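Local structure of TetR-family transcriptional regulator (2QIB) at residues D219-D222 and R223-L227. The protein probably binds cis-regulatory DNA through a helix-turn-helix domain and regulates transcription as a member of the TetR family. Residues are numbered along the deposited sequence; the frame is centred on the assembly and turned at random.
Sequences DLVD and RLLAL
Asp219 and Arg223 form an i to i+4 salt bridge on helix 216-228, the last helix of the chain, far from the predicted helix-turn-helix. Arg223 NE lies 2.9 Å from Asp219 OD2. It comes from the syn side but well out of the carboxylate plane, and the N-H...O angle of 142° is bent. A second, weak bond runs from Arg223 NE to Asp219 OD1 at 3.3 Å. One N-H is therefore shared unequally by both carboxylate oxygens. The carboxylate comes to the edge of the guanidinium, and the two planes stand nearly perpendicular, 87° apart. Asp219 CG stands anti to the backbone N (chi1 -179°), beside the carbonyl carbon, and this places the carboxylate next to Arg223 NE. The Arg223 chain runs extended from CG to NE to reach it. A water donates to Asp219 OD2 and accepts a weak bond from Arg223 NH2, bridging the two groups beside the direct bond. Arg223 NH1 bonds to Ala195 O of the second subunit, and Tyr196 of that subunit packs on Asp219, Leu220 and Arg223.

The backbone beneath is regular helix. Arg223 N bonds to Asp219 O at 2.9 Å, and the same pattern continues from Leu224 N to Leu220 O, Leu225 N to Val221 O and Ala226 N to Asp222 O. Buried Leu220 touches Leu224 one turn on, CD1 to CD1 at 4.1 Å. Val221 and Leu225 run alongside one another, with Val221 CG1 4.0 Å from Leu225 CD1.

A leucine in place of Arg223 would probably leave the Asp219 carboxylate without its charged mate and Ala195 O of the second subunit without this donor. With NE turned to Asp219 and NH1 to the other chain, the guanidinium links an intrahelical ion pair to the subunit interface. The bridge is likely to limit rotation of both side chains there.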
loop_
_atom_site.group_PDB
_atom_site.type_symbol
_atom_site.label_atom_id
_atom_site.label_comp_id
_atom_site.label_asym_id
_atom_site.label_seq_id
_atom_site.Cartn_x
_atom_site.Cartn_y
_atom_site.Cartn_z
ATOM N N ASP A 219 -9.623 18.452 17.611
ATOM C CA ASP A 219 -9.750 17.417 18.625
ATOM C C ASP A 219 -8.562 16.445 18.602
ATOM O O ASP A 219 -8.057 16.069 19.661
ATOM C CB ASP A 219 -11.087 16.693 18.477
ATOM C CG ASP A 219 -11.282 15.621 19.534
ATOM O OD1 ASP A 219 -11.187 15.929 20.745
ATOM O OD2 ASP A 219 -11.526 14.471 19.144
ATOM N N LEU A 220 -8.077 16.072 17.414
ATOM C CA LEU A 220 -6.842 15.289 17.339
ATOM C C LEU A 220 -5.652 15.954 18.036
ATOM O O LEU A 220 -4.938 15.326 18.801
ATOM C CB LEU A 220 -6.470 14.969 15.868
ATOM C CG LEU A 220 -5.109 14.285 15.637
ATOM C CD1 LEU A 220 -5.132 12.817 16.135
ATOM C CD2 LEU A 220 -4.765 14.329 14.161
ATOM N N VAL A 221 -5.422 17.232 17.753
ATOM C CA VAL A 221 -4.299 17.936 18.363
ATOM C C VAL A 221 -4.498 17.980 19.893
ATOM O O VAL A 221 -3.550 17.703 20.620
ATOM C CB VAL A 221 -4.167 19.361 17.775
ATOM C CG1 VAL A 221 -3.113 20.206 18.534
ATOM C CG2 VAL A 221 -3.871 19.252 16.262
ATOM N N ASP A 222 -5.731 18.242 20.333
ATOM C CA ASP A 222 -6.068 18.291 21.783
ATOM C C ASP A 222 -5.697 16.940 22.410
ATOM O O ASP A 222 -5.037 16.893 23.458
ATOM C CB ASP A 222 -7.560 18.549 22.012
ATOM C CG ASP A 222 -8.003 19.964 21.625
ATOM O OD1 ASP A 222 -7.139 20.791 21.291
ATOM O OD2 ASP A 222 -9.231 20.215 21.656
ATOM N N ARG A 223 -6.139 15.856 21.759
ATOM C CA ARG A 223 -5.839 14.494 22.245
ATOM C C ARG A 223 -4.357 14.128 22.284
ATOM O O ARG A 223 -3.882 13.438 23.206
ATOM C CB ARG A 223 -6.629 13.475 21.447
ATOM C CG ARG A 223 -8.100 13.505 21.791
ATOM C CD ARG A 223 -8.848 12.757 20.738
ATOM N NE ARG A 223 -10.271 12.728 21.040
ATOM C CZ ARG A 223 -10.882 11.724 21.660
ATOM N NH1 ARG A 223 -10.189 10.663 22.078
ATOM N NH2 ARG A 223 -12.194 11.794 21.870
ATOM N N LEU A 224 -3.602 14.598 21.292
ATOM C CA LEU A 224 -2.182 14.337 21.289
ATOM C C LEU A 224 -1.444 15.142 22.356
ATOM O O LEU A 224 -0.481 14.663 22.967
ATOM C CB LEU A 224 -1.594 14.589 19.893
ATOM C CG LEU A 224 -2.050 13.583 18.818
ATOM C CD1 LEU A 224 -1.437 13.989 17.492
ATOM C CD2 LEU A 224 -1.631 12.152 19.195
ATOM N N LEU A 225 -1.913 16.365 22.594
ATOM C CA LEU A 225 -1.353 17.167 23.668
ATOM C C LEU A 225 -1.613 16.472 25.002
ATOM O O LEU A 225 -0.704 16.368 25.837
ATOM C CB LEU A 225 -1.919 18.595 23.634
ATOM C CG LEU A 225 -1.334 19.451 22.497
ATOM C CD1 LEU A 225 -2.163 20.770 22.356
ATOM C CD2 LEU A 225 0.172 19.725 22.712
ATOM N N ALA A 226 -2.825 15.946 25.161
ATOM C CA ALA A 226 -3.237 15.230 26.391
ATOM C C ALA A 226 -2.404 13.963 26.604
ATOM O O ALA A 226 -1.885 13.710 27.693
ATOM C CB ALA A 226 -4.726 14.914 26.367
ATOM N N LEU A 227 -2.231 13.193 25.542
ATOM C CA LEU A 227 -1.364 12.027 25.583
ATOM C C LEU A 227 0.058 12.384 26.023
ATOM O O LEU A 227 0.648 11.680 26.855
ATOM C CB LEU A 227 -1.379 11.325 24.213
ATOM C CG LEU A 227 -0.753 9.941 24.119
ATOM C CD1 LEU A 227 -1.375 8.997 25.161
ATOM C CD2 LEU A 227 -1.004 9.450 22.717
HETATM O O HOH W 1 -13.922 13.152 19.584
#